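Local structure of malonyl CoA-acyl carrier protein transacylase (3G87) at residues M5-M10 with S81-D86; T33-A38 with D106-L111; G57-T62 with E119-A124; A130-A135 with V184-L189; F214-P219 with G235-G240. The protein probably transfers the malonyl group of malonyl-CoA to holo-acyl carrier protein, releasing free CoA. All coordinates share one frame; numbering follows the deposited sequence.

Contact 1 (M5-M10 with S81-D86)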
# COMPACT_ATOMS: atom_id res chain seq x y z
N MET A 5 18.49 3.93 15.46
CA MET A 5 17.79 3.94 16.80
C MET A 5 16.38 3.27 16.75
O MET A 5 16.32 2.06 16.62
CB MET A 5 17.81 5.35 17.43
CG MET A 5 17.88 5.50 18.96
SD MET A 5 19.01 4.35 19.81
CE MET A 5 20.68 5.06 19.62
N LEU A 6 15.29 4.02 16.83
CA LEU A 6 13.94 3.42 16.62
C LEU A 6 13.82 2.97 15.18
O LEU A 6 14.19 3.71 14.29
CB LEU A 6 12.85 4.43 16.87
CG LEU A 6 12.54 4.91 18.26
CD1 LEU A 6 11.73 6.19 18.18
CD2 LEU A 6 11.73 3.85 19.01
N ASN A 7 13.31 1.76 14.94
CA ASN A 7 13.24 1.20 13.58
C ASN A 7 11.79 0.97 13.09
O ASN A 7 11.01 0.28 13.74
CB ASN A 7 14.00 -0.10 13.60
CG ASN A 7 14.27 -0.70 12.21
OD1 ASN A 7 14.01 -0.11 11.15
ND2 ASN A 7 14.83 -1.89 12.24
N THR A 8 11.47 1.53 11.95
CA THR A 8 10.23 1.32 11.26
C THR A 8 10.34 0.36 10.09
O THR A 8 11.03 0.61 9.20
CB THR A 8 9.62 2.63 10.74
OG1 THR A 8 9.40 3.53 11.80
CG2 THR A 8 8.36 2.37 10.12
N PHE A 9 9.66 -0.75 10.14
CA PHE A 9 9.53 -1.62 9.00
C PHE A 9 8.35 -1.17 8.15
O PHE A 9 7.29 -0.92 8.63
CB PHE A 9 9.39 -3.11 9.39
CG PHE A 9 10.63 -3.78 9.96
CD1 PHE A 9 11.77 -3.11 10.26
CD2 PHE A 9 10.62 -5.11 10.20
CE1 PHE A 9 12.84 -3.74 10.77
CE2 PHE A 9 11.71 -5.75 10.69
CZ PHE A 9 12.83 -5.03 10.99
N MET A 10 8.59 -1.04 6.87
CA MET A 10 7.66 -0.57 5.89
C MET A 10 7.55 -1.45 4.65
O MET A 10 8.50 -1.96 4.19
CB MET A 10 7.89 0.92 5.57
CG MET A 10 9.12 1.33 4.81
SD MET A 10 9.32 3.05 4.77
CE MET A 10 10.64 3.18 3.68
N SER A 81 19.04 -10.61 10.31
CA SER A 81 19.48 -9.38 10.90
C SER A 81 19.28 -9.42 12.39
O SER A 81 19.98 -8.77 13.06
CB SER A 81 18.79 -8.16 10.26
OG SER A 81 17.66 -7.78 10.97
N GLY A 82 18.31 -10.16 12.87
CA GLY A 82 17.91 -10.10 14.25
C GLY A 82 17.06 -8.94 14.70
O GLY A 82 16.68 -8.89 15.82
N GLU A 83 16.76 -8.00 13.83
CA GLU A 83 16.07 -6.79 14.21
C GLU A 83 14.59 -6.91 14.39
O GLU A 83 13.99 -7.69 13.75
CB GLU A 83 16.35 -5.71 13.21
CG GLU A 83 17.76 -5.56 12.95
CD GLU A 83 18.02 -4.47 12.04
OE1 GLU A 83 17.14 -4.15 11.28
OE2 GLU A 83 19.12 -3.94 12.04
N THR A 84 14.02 -6.13 15.28
CA THR A 84 12.60 -6.07 15.48
C THR A 84 12.13 -4.66 15.28
O THR A 84 12.79 -3.75 15.67
CB THR A 84 12.17 -6.40 16.90
OG1 THR A 84 12.99 -5.72 17.81
CG2 THR A 84 12.21 -7.80 17.16
N PRO A 85 10.99 -4.49 14.69
CA PRO A 85 10.49 -3.16 14.43
C PRO A 85 9.93 -2.49 15.68
O PRO A 85 9.42 -3.14 16.50
CB PRO A 85 9.41 -3.41 13.39
CG PRO A 85 9.03 -4.74 13.58
CD PRO A 85 10.18 -5.50 14.04
N ASP A 86 10.04 -1.19 15.78
CA ASP A 86 9.41 -0.42 16.81
C ASP A 86 8.14 0.12 16.27
O ASP A 86 7.33 0.55 17.01
CB ASP A 86 10.26 0.76 17.28
CG ASP A 86 11.49 0.36 17.95
OD1 ASP A 86 12.52 0.51 17.36
OD2 ASP A 86 11.43 -0.09 19.06
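One face of the F9 ring is taken by P85, whose CB stands over it toward the rim, 3.9 Å from the ring centre, in a CH-pi contact. CG and CD of the proline carry on over the CD2-CE2 side, CD reaching CE2 at 3.7 Å. At the edge of the ring, in its plane, sits OD1 of N7, which is itself held by OG1 of T272. The amide and carboxylate planes of N7 and E83 stand almost perpendicular, with ND2 3.4 Å from OE1.

Two bonds hold D86 to N7. D86 N gives its hydrogen to N7 O at 2.7 Å, in the carbonyl plane, and D86 OD1 takes the N-H of N7 at 2.8 Å through its anti lone pair, nearly straight at 167°. With D86 CG beside its own backbone N (chi1 -66°), that carbon packs on L6 CD2 at 3.7 Å. Strand 6-11 meets E270 and T272 of strand 269-273 along its other edge. The F9 backbone hydrogen-bonds to F87, so this grip marks where the loop leaving helix 59-81 enters strand 87-90, next to strand 6-11 in the parallel sheet of the acyltransferase fold.

Contact 2 (T33-A38 with D106-L111); sequences TAQADA and DFETGL
The segment axes of helices 33-38 and 107-111 run roughly the same way, 34° apart and 10.0 Å at closest approach, with Q35 and E108 nearest in the backbone. This is helix-on-helix packing at the N-terminal end of helix 107-123, where D106 is the N-cap.

In the buried part, L111 has its CG anti to the backbone N (chi1 178°), on a side chain directed at the helix of A36. Its CD2 presses against A36, 3.4 Å from CA and 3.5 Å from CB. Both are tight for carbon pairs, so the packing is close at this point. A36 CB also approaches the F107 ring obliquely, 4.3 Å from CZ. F107 and L111 also meet Y67, V68, A71 and Y75 of helix 59-81, so helix 107-123 is packed against helix 59-81 as well as helix 30-40.

Farther out, Q35 extends beyond CG and lays its amide over the E108 carboxylate, the planes stacked and 27° apart, although the side chains cross at about a right angle. E108 OE2 comes within 3.4 Å of Q35 CG. The Q35 amide oxygen, OE1, instead reaches the edge of the F107 ring near its plane, 3.5 Å from CD2. A water donates to Q35 O and, weakly, to E108 OE2. At the cap, D106 OD1 accepts twice from T109, from the backbone N and from OG1, the hydroxyl coming from above the carboxylate plane at 2.8 Å.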
# COMPACT_ATOMS: atom_id res chain seq x y z
N THR A 33 5.50 -20.93 1.10
CA THR A 33 5.14 -20.97 -0.32
C THR A 33 4.05 -21.98 -0.66
O THR A 33 3.07 -21.64 -1.35
CB THR A 33 6.37 -21.16 -1.17
OG1 THR A 33 7.26 -20.07 -0.94
CG2 THR A 33 6.03 -21.18 -2.64
N ALA A 34 4.16 -23.21 -0.16
CA ALA A 34 3.13 -24.22 -0.39
C ALA A 34 1.82 -23.81 0.26
O ALA A 34 0.76 -24.08 -0.30
CB ALA A 34 3.55 -25.60 0.12
N GLN A 35 1.89 -23.17 1.44
CA GLN A 35 0.68 -22.64 2.05
C GLN A 35 0.01 -21.61 1.15
O GLN A 35 -1.21 -21.53 1.09
CB GLN A 35 0.95 -21.97 3.42
CG GLN A 35 1.36 -22.93 4.49
CD GLN A 35 1.72 -22.22 5.78
OE1 GLN A 35 1.74 -20.97 5.89
NE2 GLN A 35 2.01 -23.02 6.79
N ALA A 36 0.82 -20.79 0.48
CA ALA A 36 0.27 -19.73 -0.35
C ALA A 36 -0.34 -20.34 -1.62
O ALA A 36 -1.43 -19.95 -2.00
CB ALA A 36 1.34 -18.64 -0.69
N ASP A 37 0.36 -21.29 -2.27
CA ASP A 37 -0.26 -21.96 -3.44
C ASP A 37 -1.57 -22.62 -3.05
O ASP A 37 -2.51 -22.61 -3.84
CB ASP A 37 0.62 -23.04 -4.06
CG ASP A 37 1.98 -22.56 -4.45
OD1 ASP A 37 2.13 -21.33 -4.64
OD2 ASP A 37 2.89 -23.45 -4.55
N ALA A 38 -1.68 -23.21 -1.86
CA ALA A 38 -2.96 -23.87 -1.55
C ALA A 38 -4.10 -22.88 -1.32
O ALA A 38 -5.27 -23.20 -1.55
CB ALA A 38 -2.80 -24.87 -0.36
N ASP A 106 -2.17 -14.59 11.19
CA ASP A 106 -1.06 -15.33 10.67
C ASP A 106 -0.89 -15.17 9.17
O ASP A 106 -1.64 -14.51 8.56
CB ASP A 106 -1.09 -16.78 11.10
CG ASP A 106 -2.25 -17.54 10.60
OD1 ASP A 106 -2.91 -17.20 9.69
OD2 ASP A 106 -2.49 -18.57 11.13
N PHE A 107 0.12 -15.80 8.62
CA PHE A 107 0.48 -15.65 7.22
C PHE A 107 -0.65 -16.04 6.28
O PHE A 107 -0.98 -15.32 5.41
CB PHE A 107 1.76 -16.39 6.91
CG PHE A 107 2.09 -16.47 5.47
CD1 PHE A 107 2.54 -15.39 4.78
CD2 PHE A 107 1.96 -17.65 4.80
CE1 PHE A 107 2.83 -15.49 3.49
CE2 PHE A 107 2.26 -17.73 3.51
CZ PHE A 107 2.69 -16.65 2.85
N GLU A 108 -1.25 -17.18 6.50
CA GLU A 108 -2.33 -17.65 5.69
C GLU A 108 -3.56 -16.79 5.78
O GLU A 108 -4.24 -16.61 4.84
CB GLU A 108 -2.72 -19.08 6.08
CG GLU A 108 -1.85 -20.14 5.58
CD GLU A 108 -1.93 -21.42 6.41
OE1 GLU A 108 -2.17 -21.34 7.60
OE2 GLU A 108 -1.76 -22.49 5.86
N THR A 109 -3.83 -16.26 6.95
CA THR A 109 -5.03 -15.52 7.14
C THR A 109 -4.92 -14.19 6.42
O THR A 109 -5.86 -13.76 5.85
CB THR A 109 -5.36 -15.35 8.62
OG1 THR A 109 -5.59 -16.60 9.21
CG2 THR A 109 -6.58 -14.56 8.79
N GLY A 110 -3.76 -13.57 6.41
CA GLY A 110 -3.55 -12.32 5.69
C GLY A 110 -3.69 -12.54 4.19
O GLY A 110 -4.33 -11.74 3.49
N LEU A 111 -3.15 -13.67 3.71
CA LEU A 111 -3.19 -13.96 2.31
C LEU A 111 -4.65 -14.17 1.93
O LEU A 111 -5.12 -13.63 0.92
CB LEU A 111 -2.28 -15.15 1.94
CG LEU A 111 -2.26 -15.60 0.46
CD1 LEU A 111 -1.76 -14.46 -0.49
CD2 LEU A 111 -1.42 -16.82 0.30
O HOH W 1 -2.90 -23.10 2.68

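Contact 3 (G57-T62 with E119-A124)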
# COMPACT_ATOMS: atom_id res chain seq x y z
N GLY A 57 0.68 -7.24 -13.30
CA GLY A 57 0.03 -5.94 -13.30
C GLY A 57 -1.50 -5.87 -13.15
O GLY A 57 -2.11 -4.76 -13.07
N ARG A 58 -2.15 -7.03 -13.12
CA ARG A 58 -3.62 -7.04 -12.93
C ARG A 58 -3.90 -7.25 -11.44
O ARG A 58 -3.39 -8.18 -10.84
CB ARG A 58 -4.23 -8.11 -13.80
CG ARG A 58 -3.85 -7.95 -15.29
CD ARG A 58 -4.08 -9.21 -16.02
NE ARG A 58 -5.51 -9.43 -16.06
CZ ARG A 58 -6.10 -10.61 -16.28
NH1 ARG A 58 -5.35 -11.72 -16.49
NH2 ARG A 58 -7.44 -10.67 -16.29
N THR A 59 -4.66 -6.35 -10.83
CA THR A 59 -4.74 -6.21 -9.34
C THR A 59 -5.10 -7.53 -8.61
O THR A 59 -4.72 -7.74 -7.49
CB THR A 59 -5.66 -4.95 -8.90
OG1 THR A 59 -5.33 -4.47 -7.57
CG2 THR A 59 -7.11 -5.29 -8.94
N GLN A 60 -5.80 -8.46 -9.25
CA GLN A 60 -6.18 -9.66 -8.51
C GLN A 60 -4.95 -10.52 -8.29
O GLN A 60 -4.93 -11.30 -7.39
CB GLN A 60 -7.34 -10.43 -9.21
CG GLN A 60 -7.06 -10.91 -10.64
CD GLN A 60 -7.23 -9.82 -11.72
OE1 GLN A 60 -6.94 -8.62 -11.50
NE2 GLN A 60 -7.71 -10.24 -12.88
N PHE A 61 -3.91 -10.30 -9.09
CA PHE A 61 -2.64 -11.03 -8.94
C PHE A 61 -1.55 -10.17 -8.30
O PHE A 61 -0.79 -10.64 -7.45
CB PHE A 61 -2.13 -11.55 -10.31
CG PHE A 61 -3.07 -12.54 -11.00
CD1 PHE A 61 -3.17 -13.85 -10.56
CD2 PHE A 61 -3.86 -12.13 -12.09
CE1 PHE A 61 -4.06 -14.73 -11.17
CE2 PHE A 61 -4.71 -13.01 -12.71
CZ PHE A 61 -4.84 -14.29 -12.24
N THR A 62 -1.45 -8.93 -8.67
CA THR A 62 -0.50 -8.04 -8.06
C THR A 62 -0.46 -8.08 -6.53
O THR A 62 0.57 -8.06 -5.94
CB THR A 62 -0.81 -6.60 -8.43
OG1 THR A 62 -1.03 -6.50 -9.81
CG2 THR A 62 0.33 -5.75 -8.08
N GLU A 119 -9.51 -9.61 -5.41
CA GLU A 119 -10.65 -10.00 -6.27
C GLU A 119 -11.70 -8.90 -6.37
O GLU A 119 -12.07 -8.54 -7.49
CB GLU A 119 -11.28 -11.31 -5.80
CG GLU A 119 -12.55 -11.65 -6.53
CD GLU A 119 -12.39 -11.77 -8.06
OE1 GLU A 119 -11.32 -12.17 -8.52
OE2 GLU A 119 -13.36 -11.47 -8.81
N LEU A 120 -12.16 -8.35 -5.23
CA LEU A 120 -13.20 -7.30 -5.32
C LEU A 120 -12.69 -6.04 -6.04
O LEU A 120 -13.38 -5.45 -6.92
CB LEU A 120 -13.76 -6.91 -3.94
CG LEU A 120 -14.40 -8.05 -3.15
CD1 LEU A 120 -14.36 -7.73 -1.65
CD2 LEU A 120 -15.82 -8.32 -3.64
N MET A 121 -11.50 -5.58 -5.66
CA MET A 121 -10.99 -4.40 -6.29
C MET A 121 -10.86 -4.60 -7.81
O MET A 121 -11.14 -3.69 -8.58
CB MET A 121 -9.67 -3.95 -5.65
CG MET A 121 -9.91 -3.28 -4.30
SD MET A 121 -8.39 -2.98 -3.40
CE MET A 121 -7.33 -2.10 -4.62
N SER A 122 -10.52 -5.79 -8.25
CA SER A 122 -10.49 -6.12 -9.67
C SER A 122 -11.78 -6.07 -10.47
O SER A 122 -11.74 -5.99 -11.63
CB SER A 122 -9.77 -7.43 -9.91
OG SER A 122 -10.62 -8.52 -9.97
N GLN A 123 -12.91 -6.10 -9.80
CA GLN A 123 -14.22 -6.02 -10.39
C GLN A 123 -14.62 -4.62 -10.77
O GLN A 123 -15.44 -4.46 -11.61
CB GLN A 123 -15.28 -6.62 -9.44
CG GLN A 123 -15.10 -8.08 -9.20
CD GLN A 123 -15.85 -8.67 -8.06
OE1 GLN A 123 -16.73 -8.09 -7.52
NE2 GLN A 123 -15.54 -9.86 -7.76
N ALA A 124 -14.03 -3.62 -10.14
CA ALA A 124 -14.23 -2.23 -10.50
C ALA A 124 -13.93 -1.97 -11.96
O ALA A 124 -12.86 -2.18 -12.40
CB ALA A 124 -13.38 -1.32 -9.64
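Q60 meets S122 through CB, CD and OE1. Its CB lies 3.9 Å from both CB and OG of the serine. CG takes the crowded position between backbone N and carbonyl carbon (chi1 60°), and the chain then bends at chi2 (-81°), which swings CD back to 3.9 Å from S122 CB. At the tip, OE1 comes to 3.5 Å from that same CB. The glutamine is bent against the serine, and the touch is van der Waals in kind.

The serine hydroxyl is turned to its own helix: OG donates to E119 O at 2.9 Å, tilted 23° from the carbonyl plane. Beside Q60, the methyl CG2 of T59 also packs on S122, 3.5 Å from its N and its CB. T59 OG1 has M121 CE at 4.3 Å, and both of these side chains also touch F195. E119 OE2 takes a bond from Q123 NE2, the oxygen lying close to the plane of the Q123 amide.

The contact lies at the surface, where the first turn of helix 59-81 meets the last turns of helix 107-123. L120 points from the latter to A203, A206 and F207 of helix 201-211, placing this end of helix 107-123 between helices 59-81 and 201-211.

Contact 4 (A130-A135 with V184-L189)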
# COMPACT_ATOMS: atom_id res chain seq x y z
N ALA A 130 -3.69 8.27 -11.68
CA ALA A 130 -2.55 8.92 -12.26
C ALA A 130 -1.81 9.61 -11.16
O ALA A 130 -2.40 10.14 -10.25
CB ALA A 130 -2.97 9.91 -13.29
N ALA A 131 -0.50 9.57 -11.23
CA ALA A 131 0.31 10.14 -10.21
C ALA A 131 0.69 11.51 -10.72
O ALA A 131 1.04 11.66 -11.93
CB ALA A 131 1.55 9.29 -9.97
N ILE A 132 0.62 12.50 -9.83
CA ILE A 132 0.94 13.88 -10.19
C ILE A 132 2.18 14.29 -9.44
O ILE A 132 2.29 14.03 -8.24
CB ILE A 132 -0.21 14.85 -9.86
CG1 ILE A 132 -1.59 14.31 -10.30
CG2 ILE A 132 0.06 16.25 -10.39
CD1 ILE A 132 -1.67 13.84 -11.70
N VAL A 133 3.12 14.91 -10.14
CA VAL A 133 4.36 15.35 -9.51
C VAL A 133 4.46 16.87 -9.62
O VAL A 133 4.21 17.44 -10.68
CB VAL A 133 5.60 14.55 -10.08
CG1 VAL A 133 5.73 14.69 -11.61
CG2 VAL A 133 6.89 14.97 -9.42
N ASN A 134 4.75 17.51 -8.48
CA ASN A 134 5.08 18.96 -8.37
C ASN A 134 3.91 19.95 -8.35
O ASN A 134 4.06 21.14 -8.65
CB ASN A 134 6.20 19.39 -9.34
CG ASN A 134 7.52 18.73 -9.01
OD1 ASN A 134 8.17 18.15 -9.89
ND2 ASN A 134 7.92 18.81 -7.74
N ALA A 135 2.75 19.43 -7.96
CA ALA A 135 1.63 20.25 -7.57
C ALA A 135 1.29 19.93 -6.11
O ALA A 135 1.43 18.79 -5.65
CB ALA A 135 0.43 20.00 -8.50
N VAL A 184 5.21 20.55 -12.90
CA VAL A 184 4.14 19.58 -12.86
C VAL A 184 4.18 18.52 -13.93
O VAL A 184 4.20 18.82 -15.08
CB VAL A 184 2.80 20.30 -12.93
CG1 VAL A 184 1.72 19.41 -12.54
CG2 VAL A 184 2.82 21.47 -12.05
N ARG A 185 4.19 17.26 -13.52
CA ARG A 185 4.15 16.11 -14.44
C ARG A 185 3.03 15.12 -14.10
O ARG A 185 2.49 15.11 -12.99
CB ARG A 185 5.50 15.39 -14.47
CG ARG A 185 6.66 16.12 -15.21
CD ARG A 185 7.97 15.23 -15.38
NE ARG A 185 8.69 14.95 -14.12
CZ ARG A 185 9.09 13.74 -13.70
NH1 ARG A 185 8.90 12.64 -14.45
NH2 ARG A 185 9.71 13.61 -12.52
N TYR A 186 2.65 14.31 -15.08
CA TYR A 186 1.53 13.41 -14.96
C TYR A 186 1.86 12.02 -15.43
O TYR A 186 2.44 11.85 -16.42
CB TYR A 186 0.35 13.98 -15.72
CG TYR A 186 -0.84 13.09 -16.01
CD1 TYR A 186 -2.04 13.29 -15.38
CD2 TYR A 186 -0.77 12.13 -16.96
CE1 TYR A 186 -3.10 12.55 -15.67
CE2 TYR A 186 -1.83 11.38 -17.24
CZ TYR A 186 -3.01 11.58 -16.59
OH TYR A 186 -4.06 10.80 -16.89
N LEU A 187 1.46 11.03 -14.68
CA LEU A 187 1.64 9.65 -15.09
C LEU A 187 0.42 8.78 -14.90
O LEU A 187 0.03 8.52 -13.83
CB LEU A 187 2.88 9.06 -14.42
CG LEU A 187 3.39 7.66 -14.73
CD1 LEU A 187 3.67 7.37 -16.19
CD2 LEU A 187 4.53 7.24 -13.82
N ARG A 188 -0.15 8.32 -15.99
CA ARG A 188 -1.23 7.35 -15.95
C ARG A 188 -0.75 6.03 -15.39
O ARG A 188 0.31 5.56 -15.74
CB ARG A 188 -1.84 7.12 -17.32
CG ARG A 188 -3.01 6.16 -17.32
CD ARG A 188 -4.33 6.84 -17.29
NE ARG A 188 -5.53 6.01 -17.29
CZ ARG A 188 -6.52 6.15 -18.15
NH1 ARG A 188 -6.43 7.06 -19.09
NH2 ARG A 188 -7.57 5.40 -18.09
N LEU A 189 -1.54 5.44 -14.50
CA LEU A 189 -1.14 4.22 -13.86
C LEU A 189 -1.91 3.08 -14.43
O LEU A 189 -2.87 3.26 -15.10
CB LEU A 189 -1.35 4.27 -12.36
CG LEU A 189 -0.83 5.40 -11.51
CD1 LEU A 189 -1.07 5.09 -10.10
CD2 LEU A 189 0.59 5.63 -11.71
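I132, A130 and Y186 form the apolar centre on one face of the strand pair. I132 CD1 touches Y186 CD1 at 3.7 Å, the two side chains crossing at an angle, and A130 CB sits 3.6 Å from Y186 CE1. The tyrosine ring is met obliquely by both. The Y186 hydroxyl bonds to I172 O, tying the ring to helix 169-175. V184 CG1 extends the patch, 4.2 Å from I132 CG2, and also nears A135 CB.

The backbones beneath run antiparallel, the segment axes 165° apart. A131 with L187 and V133 with R185 are the hydrogen-bonded pairs, each joined by two bonds; A130 with R188 and I132 with Y186 are the non-hydrogen-bonded ones. V133 N to R185 O is the straightest of the four bonds at 170°, while R185 N to V133 O measures 2.8 Å. Strand 185-188 is an outermost strand of the four-stranded antiparallel sheet, and strand 127-133 lies between it and strand 162-168, where I165 bonds to A130 and L163 to I132 through the backbone.

The opposite face carries A131, V133, R185 and L187. L189 CD2 approaches A131 CB at 4.2 Å. At the exposed polar edge, the side chains of V133 and R185 lie side by side, pointing the same way, though the exact place of V133 CG1 is doubtful.

Contact 5 (F214-P219 with G235-G240); sequences FRLADP and GRVSEG
A surface loop running toward strand 223-224 packs here against the first turn of helix 237-243, for which R236 is the N-cap residue. V237 is the buried piece, its side chain directed at the loop. With CG1 anti to the backbone N (chi1 -170°), that methyl meets L216 CD2 at 3.7 Å, the two side chains crossing at a slant. The other methyl, CG2, faces A217 O and reaches P219 CD at 4.2 Å. L216 also rests on F105, and P219 on A102 and C104, so the loop also touches the chain leading into helix 107-123.

S238 borders this apolar patch, its OG 3.8 Å from L216 CD2. A water joins the segments there as well, donating to F214 O at 2.7 Å and lying 3.0 Å from S238 OG. The F214 ring itself leads off to T109 and L113 of helix 107-123 and makes an edge-to-face contact with H210.

At the other end, D218 ties the loop to the residue before the N-cap. G235, with positive phi (82°), gives its N-H to D218 OD1 at 2.8 Å in a fairly straight bond of 162°, the N lying 36° above the carboxylate plane.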
# COMPACT_ATOMS: atom_id res chain seq x y z
N PHE A 214 -13.20 -13.58 10.64
CA PHE A 214 -11.82 -13.67 11.08
C PHE A 214 -11.72 -12.92 12.41
O PHE A 214 -12.39 -11.87 12.63
CB PHE A 214 -10.87 -13.06 10.01
CG PHE A 214 -10.90 -13.79 8.66
CD1 PHE A 214 -10.15 -14.96 8.46
CD2 PHE A 214 -11.73 -13.37 7.64
CE1 PHE A 214 -10.21 -15.66 7.24
CE2 PHE A 214 -11.78 -14.05 6.42
CZ PHE A 214 -11.03 -15.19 6.22
N ARG A 215 -10.94 -13.48 13.32
CA ARG A 215 -10.73 -12.88 14.62
C ARG A 215 -9.35 -12.23 14.56
O ARG A 215 -8.33 -12.92 14.52
CB ARG A 215 -10.87 -13.94 15.72
N LEU A 216 -9.32 -10.89 14.47
CA LEU A 216 -8.08 -10.12 14.30
C LEU A 216 -7.55 -9.62 15.64
O LEU A 216 -8.26 -8.90 16.34
CB LEU A 216 -8.35 -8.93 13.40
CG LEU A 216 -8.03 -9.25 11.97
CD1 LEU A 216 -9.07 -10.13 11.38
CD2 LEU A 216 -7.95 -7.97 11.23
N ALA A 217 -6.32 -10.01 16.00
CA ALA A 217 -5.71 -9.61 17.29
C ALA A 217 -5.28 -8.14 17.27
O ALA A 217 -5.03 -7.56 16.22
CB ALA A 217 -4.53 -10.58 17.71
N ASP A 218 -5.22 -7.51 18.45
CA ASP A 218 -4.76 -6.12 18.56
C ASP A 218 -3.25 -6.15 18.24
O ASP A 218 -2.58 -7.18 18.49
CB ASP A 218 -5.02 -5.56 19.97
CG ASP A 218 -6.52 -5.32 20.27
OD1 ASP A 218 -7.32 -4.97 19.35
OD2 ASP A 218 -6.92 -5.47 21.44
N PRO A 219 -2.70 -5.06 17.66
CA PRO A 219 -1.27 -5.14 17.28
C PRO A 219 -0.29 -5.20 18.46
O PRO A 219 -0.45 -4.49 19.43
CB PRO A 219 -1.03 -3.85 16.46
CG PRO A 219 -2.33 -3.27 16.18
CD PRO A 219 -3.33 -3.80 17.21
N GLY A 235 -9.12 -2.83 19.16
CA GLY A 235 -10.47 -3.03 18.74
C GLY A 235 -10.92 -2.48 17.42
O GLY A 235 -12.00 -2.76 17.03
N ARG A 236 -10.13 -1.70 16.72
CA ARG A 236 -10.60 -1.15 15.48
C ARG A 236 -9.84 -1.64 14.29
O ARG A 236 -9.80 -1.01 13.27
CB ARG A 236 -10.55 0.37 15.47
CG ARG A 236 -10.89 1.06 16.72
CD ARG A 236 -12.35 1.12 16.89
NE ARG A 236 -12.94 2.32 16.36
CZ ARG A 236 -14.24 2.53 16.30
NH1 ARG A 236 -15.07 1.60 16.71
NH2 ARG A 236 -14.70 3.66 15.82
N VAL A 237 -9.22 -2.78 14.43
CA VAL A 237 -8.42 -3.31 13.35
C VAL A 237 -9.24 -3.59 12.11
O VAL A 237 -8.95 -3.10 11.09
CB VAL A 237 -7.61 -4.52 13.78
CG1 VAL A 237 -6.64 -4.90 12.77
CG2 VAL A 237 -6.95 -4.26 15.09
N SER A 238 -10.27 -4.39 12.22
CA SER A 238 -11.10 -4.62 11.07
C SER A 238 -11.74 -3.37 10.62
O SER A 238 -11.88 -3.14 9.47
CB SER A 238 -12.14 -5.67 11.36
OG SER A 238 -11.52 -6.74 11.93
N GLU A 239 -12.15 -2.54 11.53
CA GLU A 239 -12.67 -1.25 11.12
C GLU A 239 -11.66 -0.49 10.24
O GLU A 239 -11.99 -0.08 9.14
CB GLU A 239 -13.07 -0.44 12.35
CG GLU A 239 -13.75 0.86 12.05
CD GLU A 239 -13.79 1.82 13.24
OE1 GLU A 239 -13.09 2.86 13.24
OE2 GLU A 239 -14.54 1.55 14.17
N GLY A 240 -10.43 -0.36 10.69
CA GLY A 240 -9.42 0.40 9.99
C GLY A 240 -9.08 -0.18 8.68
O GLY A 240 -8.82 0.50 7.72
O HOH W 2 -13.04 -9.28 12.28

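How the contacts relate
From the N terminus, strand 6-11 opens contact 1, which closes where the chain leaves helix 59-81 for strand 87-90. Before that closure helices 30-40 and 59-81 have already opened contacts 2 and 3, so contacts 1, 2 and 3 all cross one another. Contacts 2 and 3 close on the two ends of helix 107-123, their centres about 18 Å apart. Strand 127-133, next in the chain, opens contact 4, which closes on strand 185-188 in the antiparallel sheet. Contact 5 follows in series and closes the shortest loop, joining the chain after helix 201-211 to the start of helix 237-243, yet it returns to contact 2, where T109 CG2 packs on F214 CD1 at 3.6 Å.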